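Local structure of ATP-dependent DNA helicase PIF1 (Candida albicans, 7OTJ) at residues S32-R36 with C61-G65; K274-L278 with L436-I440. The protein probably couples ATP hydrolysis to 5'-3' unwinding of DNA, G-quadruplexes and forked RNA-DNA hybrids, to maintain nuclear and mitochondrial genome stability. All blocks are in the same frame, centred on the assembly; numbering follows the deposited sequence.

Overall arrangement
Two contacts of the helicase part of the protein illustrate how a modular motor is built from contacts that close one short and one long loop. Following the chain from the N terminus, contact 1 forms first: helix 31-45, strand 50-54 and helix 57-61 lead from 32-36 back to 61-65, closing a short loop inside the nucleotide-binding domain with its parallel sheet. Much later, 274-278 opens contact 2, and 157 residues, many of them not modelled, pass before 436-440 closes it, joining a helix to the antiparallel sheet of the 2B region. The two loops run in series, neither nested nor crossed. The centres of contacts 1 and 2 are about 31 Å apart and the nearest atoms of contacts 1 and 2 about 18 Å, so they do not touch.

Contact 1. Residues S32-R36 with C61-G65. With MG (magnesium ion), chain G; ADP (adenosine-5'-diphosphate), chain E.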
ATOM      1  N   SER A  32       6.180  11.077   1.139  1.00 46.87           N
ATOM      2  CA  SER A  32       6.790   9.940   0.453  1.00 45.82           C
ATOM      3  C   SER A  32       7.801  10.396  -0.588  1.00 46.37           C
ATOM      4  O   SER A  32       8.807   9.716  -0.820  1.00 54.26           O
ATOM      5  CB  SER A  32       5.719   9.066  -0.196  1.00 37.63           C
ATOM      6  OG  SER A  32       4.860   8.517   0.779  1.00 36.49           O
ATOM      7  N   VAL A  33       7.541  11.524  -1.247  1.00 48.09           N
ATOM      8  CA  VAL A  33       8.518  12.065  -2.187  1.00 49.72           C
ATOM      9  C   VAL A  33       9.831  12.350  -1.473  1.00 40.98           C
ATOM     10  O   VAL A  33      10.913  12.013  -1.966  1.00 50.58           O
ATOM     11  CB  VAL A  33       7.958  13.323  -2.875  1.00 41.64           C
ATOM     12  CG1 VAL A  33       9.034  14.030  -3.666  1.00 42.88           C
ATOM     13  CG2 VAL A  33       6.804  12.933  -3.776  1.00 52.53           C
ATOM     14  N   LEU A  34       9.754  12.978  -0.300  1.00 41.09           N
ATOM     15  CA  LEU A  34      10.944  13.163   0.523  1.00 49.94           C
ATOM     16  C   LEU A  34      11.544  11.824   0.937  1.00 46.25           C
ATOM     17  O   LEU A  34      12.766  11.636   0.891  1.00 47.99           O
ATOM     18  CB  LEU A  34      10.591  14.000   1.750  1.00 45.58           C
ATOM     19  CG  LEU A  34      11.608  14.010   2.890  1.00 49.75           C
ATOM     20  CD1 LEU A  34      12.957  14.561   2.429  1.00 46.64           C
ATOM     21  CD2 LEU A  34      11.045  14.816   4.043  1.00 47.90           C
ATOM     22  N   LEU A  35      10.688  10.871   1.305  1.00 44.07           N
ATOM     23  CA  LEU A  35      11.151   9.560   1.743  1.00 44.35           C
ATOM     24  C   LEU A  35      12.011   8.891   0.678  1.00 49.20           C
ATOM     25  O   LEU A  35      13.041   8.282   0.993  1.00 52.67           O
ATOM     26  CB  LEU A  35       9.951   8.688   2.103  1.00 41.86           C
ATOM     27  CG  LEU A  35      10.229   7.558   3.089  1.00 51.34           C
ATOM     28  CD1 LEU A  35      11.125   8.062   4.216  1.00 44.20           C
ATOM     29  CD2 LEU A  35       8.913   7.005   3.628  1.00 39.74           C
ATOM     30  N   ARG A  36      11.620   9.009  -0.594  1.00 50.19           N
ATOM     31  CA  ARG A  36      12.428   8.420  -1.657  1.00 44.72           C
ATOM     32  C   ARG A  36      13.793   9.083  -1.751  1.00 49.75           C
ATOM     33  O   ARG A  36      14.781   8.418  -2.079  1.00 50.53           O
ATOM     34  CB  ARG A  36      11.710   8.527  -3.000  1.00 46.74           C
ATOM     35  CG  ARG A  36      10.383   7.808  -3.069  1.00 48.42           C
ATOM     36  CD  ARG A  36       9.912   7.737  -4.502  1.00 45.93           C
ATOM     37  NE  ARG A  36       8.505   7.379  -4.595  1.00 61.11           N
ATOM     38  CZ  ARG A  36       7.512   8.258  -4.612  1.00 55.08           C
ATOM     39  NH1 ARG A  36       7.739   9.559  -4.543  1.00 60.89           N
ATOM     40  NH2 ARG A  36       6.259   7.819  -4.704  1.00 57.05           N
ATOM     41  N   CYS A  61       5.103  -0.290  -2.380  1.00 40.40           N
ATOM     42  CA  CYS A  61       5.513  -0.120  -3.769  1.00 41.57           C
ATOM     43  C   CYS A  61       5.689   1.348  -4.112  1.00 42.70           C
ATOM     44  O   CYS A  61       6.520   1.694  -4.961  1.00 59.94           O
ATOM     45  CB  CYS A  61       4.482  -0.745  -4.710  1.00 52.85           C
ATOM     46  SG  CYS A  61       4.235  -2.524  -4.534  1.00 70.76           S
ATOM     47  N   ASN A  62       4.921   2.225  -3.467  1.00 40.11           N
ATOM     48  CA  ASN A  62       5.020   3.651  -3.744  1.00 44.46           C
ATOM     49  C   ASN A  62       6.381   4.227  -3.352  1.00 43.61           C
ATOM     50  O   ASN A  62       6.730   5.326  -3.796  1.00 44.13           O
ATOM     51  CB  ASN A  62       3.889   4.390  -3.024  1.00 38.85           C
ATOM     52  CG  ASN A  62       3.843   5.857  -3.369  1.00 38.83           C
ATOM     53  OD1 ASN A  62       3.964   6.710  -2.494  1.00 50.84           O
ATOM     54  ND2 ASN A  62       3.677   6.162  -4.650  1.00 41.32           N
ATOM     55  N   ILE A  63       7.157   3.523  -2.531  1.00 48.27           N
ATOM     56  CA  ILE A  63       8.483   3.993  -2.148  1.00 44.77           C
ATOM     57  C   ILE A  63       9.513   2.908  -2.422  1.00 40.82           C
ATOM     58  O   ILE A  63      10.597   2.905  -1.831  1.00 53.02           O
ATOM     59  CB  ILE A  63       8.514   4.425  -0.675  1.00 38.70           C
ATOM     60  CG1 ILE A  63       8.047   3.273   0.211  1.00 38.15           C
ATOM     61  CG2 ILE A  63       7.643   5.654  -0.468  1.00 38.05           C
ATOM     62  CD1 ILE A  63       8.129   3.574   1.676  1.00 37.33           C
ATOM     63  N   GLY A  64       9.178   1.975  -3.309  1.00 46.35           N
ATOM     64  CA  GLY A  64      10.095   0.897  -3.650  1.00 42.90           C
ATOM     65  C   GLY A  64      10.466   0.015  -2.476  1.00 49.68           C
ATOM     66  O   GLY A  64      11.637  -0.346  -2.316  1.00 48.55           O
ATOM     67  N   GLY A  65       9.484  -0.372  -1.669  1.00 49.16           N
ATOM     68  CA  GLY A  65       9.764  -1.197  -0.517  1.00 42.13           C
ATOM     69  C   GLY A  65       8.863  -2.409  -0.399  1.00 47.13           C
ATOM     70  O   GLY A  65       8.245  -2.848  -1.374  1.00 46.86           O
TER
HETATM   71 MG    MG G1003       2.697   9.124   1.553  1.00 38.40          MG
HETATM   72  PB  ADP E1001       2.300  12.392   1.078  1.00 50.80           P
HETATM   73  O1B ADP E1001       2.558  13.309   2.259  1.00 37.19           O
HETATM   74  O2B ADP E1001       3.113  11.116   1.063  1.00 48.97           O
HETATM   75  O3B ADP E1001       0.841  12.207   0.752  1.00 46.82           O
HETATM   76  PA  ADP E1001       3.310  12.534  -1.585  1.00 47.13           P
HETATM   77  O1A ADP E1001       4.788  12.266  -1.458  1.00 53.74           O
HETATM   78  O2A ADP E1001       2.377  11.434  -2.022  1.00 40.19           O
HETATM   79  O3A ADP E1001       2.826  13.218  -0.204  1.00 41.14           O
HETATM   80  O5' ADP E1001       3.085  13.771  -2.584  1.00 51.02           O
HETATM   81  C5' ADP E1001       1.836  13.939  -3.241  1.00 47.75           C
HETATM   82  C4' ADP E1001       2.061  14.748  -4.503  1.00 48.38           C
HETATM   83  O4' ADP E1001       2.779  15.940  -4.185  1.00 46.29           O
HETATM   84  C3' ADP E1001       2.904  13.961  -5.490  1.00 52.03           C
HETATM   85  O3' ADP E1001       2.199  13.876  -6.728  1.00 62.86           O
HETATM   86  C2' ADP E1001       4.173  14.764  -5.685  1.00 51.97           C
HETATM   87  O2' ADP E1001       4.524  14.829  -7.070  1.00 66.94           O
HETATM   88  C1' ADP E1001       3.831  16.137  -5.130  1.00 50.08           C
HETATM   89  N9  ADP E1001       4.996  16.723  -4.436  1.00 56.31           N
HETATM   90  C8  ADP E1001       5.569  16.232  -3.323  1.00 54.86           C
HETATM   91  N7  ADP E1001       6.614  17.007  -2.937  1.00 53.65           N
HETATM   92  C5  ADP E1001       6.720  18.014  -3.820  1.00 57.63           C
HETATM   93  C6  ADP E1001       7.605  19.189  -4.004  1.00 65.27           C
HETATM   94  N6  ADP E1001       8.621  19.440  -3.142  1.00 59.05           N
HETATM   95  N1  ADP E1001       7.369  19.995  -5.065  1.00 64.03           N
HETATM   96  C2  ADP E1001       6.363  19.752  -5.927  1.00 48.71           C
HETATM   97  N3  ADP E1001       5.523  18.710  -5.819  1.00 49.66           N
HETATM   98  C4  ADP E1001       5.648  17.822  -4.808  1.00 58.98           C
HETATM   99  O   HOH W   1       3.278   9.237   3.476  1.00 40.05           O
HETATM  100  O   HOH W   2       2.450   9.080  -0.570  1.00 37.19           O
HETATM  101  O   HOH W   3       2.321   7.176   1.269  1.00 37.83           O
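Arg36 lays its side chain along the loop at Asn62 and Ile63, and its guanidinium edge grips one backbone carbonyl: NE and NH2 of Arg36 both donate to Asn62 O, at 2.8 and 2.7 Å. That carbonyl lies close to the guanidinium plane, so one acceptor takes a bifurcated pair of hydrogen bonds. It belongs to the type I turn Cys61-Gly64, where helix 57-61 ends in a Schellman motif with Gly64, at positive phi, as the C-prime residue. Ile63 fills the space beside the arginine. Its CD1 meets Leu35 CD2 at 4.0 Å and its CG2 meets Ser32 CB at 3.9 Å, while Asn62 OD1 comes within 3.7 Å of Ser32 CB. On strand 103-107, Asp107 touches Leu35 and Ile63 and is hydrogen-bonded to Ser32 OG. The same OG binds magnesium at 2.4 Å, alongside ADP O2B and three waters. Two backbone amides also hold the nucleotide: Ser32 N donates to ADP O2B (3.1 Å) and Val33 N to ADP O1A (2.9 Å). Thus the loop packs against the first turns of helix 31-45, which begins within the P-loop (Walker A motif), at the nucleotide site of a P-loop NTPase.

Contact 2. Residues K274-L278 with L436-I440; sequences KTQVL and LVSRI
This is an apolar helix-on-sheet packing, in which helix 273-279 lies against strand 435-446 of the antiparallel sheet in the 2B region. That curled sheet is consistent with the SH3-like fold of domain 2B of Pif1 helicases, and the helix covers part of one face. Residues 274-278 are helical, with Leu278 N hydrogen-bonded to Lys274 O (3.1 Å); residues 437-440 are extended. The two short axes approach to 9.3 Å and cross at -48°, and the closest CA pair is Lys274 with Val437, 6.7 Å apart. Val437 (chi1 t) points at the helix and is the hub: its CG2 meets Lys274 CG at 3.9 Å and Val277 CG1 at 4.1 Å, and Leu278, m,t, puts CD2 3.5 Å from Val437 CG1. Strand alternation turns Ser438 away and brings Arg439 back toward the helix, its side chain t,t,m so that Leu278 CD2 lies over one guanidinium face. No direct hydrogen bond joins the segments; instead water 4 lies 2.9 Å from both Leu278 O and Arg439 NH1, accepting from the latter and linking the two. Arg439 is also held by a salt bridge to Asp265 and a hydrogen bond to Ala283 O. A classic beta bulge sets Leu436 and Val437 opposite Thr428, where the chain turns a corner. The strand runs between 259-267 and 424-429, with Leu278 touching Asp265 of the first and Val277 touching Thr428 of the second.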
ATOM      1  N   LYS A 274      -5.131 -25.399   3.849  1.00 48.88           N
ATOM      2  CA  LYS A 274      -4.739 -25.053   2.485  1.00 53.18           C
ATOM      3  C   LYS A 274      -5.713 -24.062   1.862  1.00 57.67           C
ATOM      4  O   LYS A 274      -5.299 -23.115   1.181  1.00 56.59           O
ATOM      5  CB  LYS A 274      -4.643 -26.312   1.626  1.00 52.00           C
ATOM      6  CG  LYS A 274      -3.927 -26.101   0.306  1.00 55.33           C
ATOM      7  CD  LYS A 274      -3.970 -27.358  -0.546  1.00 62.69           C
ATOM      8  CE  LYS A 274      -5.386 -27.646  -0.998  1.00 67.23           C
ATOM      9  NZ  LYS A 274      -5.475 -28.927  -1.737  1.00 75.75           N
ATOM     10  N   THR A 275      -7.011 -24.252   2.094  1.00 53.36           N
ATOM     11  CA  THR A 275      -7.985 -23.313   1.558  1.00 48.53           C
ATOM     12  C   THR A 275      -7.867 -21.961   2.247  1.00 53.08           C
ATOM     13  O   THR A 275      -7.938 -20.916   1.592  1.00 53.59           O
ATOM     14  CB  THR A 275      -9.396 -23.878   1.718  1.00 50.93           C
ATOM     15  OG1 THR A 275      -9.571 -24.985   0.826  1.00 56.88           O
ATOM     16  CG2 THR A 275     -10.438 -22.816   1.423  1.00 48.42           C
ATOM     17  N   GLN A 276      -7.631 -21.962   3.559  1.00 47.63           N
ATOM     18  CA  GLN A 276      -7.561 -20.701   4.284  1.00 48.59           C
ATOM     19  C   GLN A 276      -6.303 -19.922   3.928  1.00 53.91           C
ATOM     20  O   GLN A 276      -6.302 -18.689   4.004  1.00 61.22           O
ATOM     21  CB  GLN A 276      -7.652 -20.958   5.786  1.00 52.72           C
ATOM     22  CG  GLN A 276      -8.982 -21.580   6.209  1.00 46.91           C
ATOM     23  CD  GLN A 276      -8.976 -22.046   7.653  1.00 61.39           C
ATOM     24  OE1 GLN A 276      -7.917 -22.307   8.229  1.00 66.62           O
ATOM     25  NE2 GLN A 276     -10.159 -22.158   8.244  1.00 61.22           N
ATOM     26  N   VAL A 277      -5.225 -20.612   3.549  1.00 54.20           N
ATOM     27  CA  VAL A 277      -4.036 -19.920   3.058  1.00 54.11           C
ATOM     28  C   VAL A 277      -4.298 -19.314   1.687  1.00 50.22           C
ATOM     29  O   VAL A 277      -3.946 -18.158   1.424  1.00 59.49           O
ATOM     30  CB  VAL A 277      -2.827 -20.869   3.023  1.00 50.63           C
ATOM     31  CG1 VAL A 277      -1.741 -20.300   2.126  1.00 51.40           C
ATOM     32  CG2 VAL A 277      -2.288 -21.061   4.405  1.00 55.28           C
ATOM     33  N   LEU A 278      -4.895 -20.092   0.783  1.00 52.82           N
ATOM     34  CA  LEU A 278      -5.119 -19.597  -0.571  1.00 59.02           C
ATOM     35  C   LEU A 278      -6.051 -18.396  -0.591  1.00 48.94           C
ATOM     36  O   LEU A 278      -5.870 -17.492  -1.413  1.00 55.36           O
ATOM     37  CB  LEU A 278      -5.685 -20.710  -1.446  1.00 49.65           C
ATOM     38  CG  LEU A 278      -4.667 -21.760  -1.876  1.00 50.29           C
ATOM     39  CD1 LEU A 278      -5.380 -22.968  -2.452  1.00 53.39           C
ATOM     40  CD2 LEU A 278      -3.717 -21.153  -2.888  1.00 51.02           C
ATOM     41  N   LEU A 436       4.696 -25.216   0.591  1.00 52.17           N
ATOM     42  CA  LEU A 436       3.556 -25.830   1.256  1.00 52.00           C
ATOM     43  C   LEU A 436       2.255 -25.599   0.502  1.00 60.59           C
ATOM     44  O   LEU A 436       1.389 -26.482   0.483  1.00 67.53           O
ATOM     45  CB  LEU A 436       3.436 -25.293   2.687  1.00 51.15           C
ATOM     46  CG  LEU A 436       4.679 -25.434   3.584  1.00 56.11           C
ATOM     47  CD1 LEU A 436       4.453 -24.813   4.953  1.00 51.00           C
ATOM     48  CD2 LEU A 436       5.104 -26.888   3.734  1.00 53.19           C
ATOM     49  N   VAL A 437       2.120 -24.450  -0.154  1.00 50.74           N
ATOM     50  CA  VAL A 437       0.960 -24.122  -0.971  1.00 50.49           C
ATOM     51  C   VAL A 437       1.462 -23.392  -2.210  1.00 58.99           C
ATOM     52  O   VAL A 437       2.385 -22.576  -2.123  1.00 55.73           O
ATOM     53  CB  VAL A 437      -0.060 -23.256  -0.201  1.00 52.31           C
ATOM     54  CG1 VAL A 437      -1.163 -22.808  -1.122  1.00 49.52           C
ATOM     55  CG2 VAL A 437      -0.643 -24.022   0.966  1.00 59.35           C
ATOM     56  N   SER A 438       0.882 -23.717  -3.370  1.00 58.11           N
ATOM     57  CA  SER A 438       1.246 -23.081  -4.629  1.00 51.77           C
ATOM     58  C   SER A 438      -0.000 -22.636  -5.385  1.00 60.13           C
ATOM     59  O   SER A 438      -0.976 -23.388  -5.492  1.00 59.82           O
ATOM     60  CB  SER A 438       2.071 -24.034  -5.496  1.00 53.51           C
ATOM     61  OG  SER A 438       2.437 -23.422  -6.718  1.00 57.26           O
ATOM     62  N   ARG A 439       0.053 -21.428  -5.945  1.00 51.13           N
ATOM     63  CA  ARG A 439      -0.981 -20.941  -6.849  1.00 58.70           C
ATOM     64  C   ARG A 439      -0.317 -20.346  -8.078  1.00 65.82           C
ATOM     65  O   ARG A 439       0.548 -19.472  -7.960  1.00 64.74           O
ATOM     66  CB  ARG A 439      -1.889 -19.886  -6.204  1.00 58.59           C
ATOM     67  CG  ARG A 439      -2.731 -19.135  -7.243  1.00 50.19           C
ATOM     68  CD  ARG A 439      -3.803 -18.259  -6.623  1.00 51.08           C
ATOM     69  NE  ARG A 439      -4.872 -19.052  -6.031  1.00 59.12           N
ATOM     70  CZ  ARG A 439      -5.831 -18.558  -5.260  1.00 64.68           C
ATOM     71  NH1 ARG A 439      -5.903 -17.261  -4.992  1.00 50.98           N
ATOM     72  NH2 ARG A 439      -6.730 -19.387  -4.734  1.00 62.83           N
ATOM     73  N   ILE A 440      -0.736 -20.807  -9.252  1.00 61.34           N
ATOM     74  CA  ILE A 440      -0.225 -20.314 -10.523  1.00 54.72           C
ATOM     75  C   ILE A 440      -1.349 -19.538 -11.186  1.00 61.83           C
ATOM     76  O   ILE A 440      -2.447 -20.070 -11.394  1.00 68.23           O
ATOM     77  CB  ILE A 440       0.281 -21.458 -11.416  1.00 58.70           C
ATOM     78  CG1 ILE A 440       1.420 -22.206 -10.713  1.00 65.26           C
ATOM     79  CG2 ILE A 440       0.737 -20.917 -12.764  1.00 58.28           C
ATOM     80  CD1 ILE A 440       1.966 -23.382 -11.492  1.00 76.43           C
TER
HETATM   81  O   HOH W   4      -7.089 -15.483  -3.040  1.00 46.37           O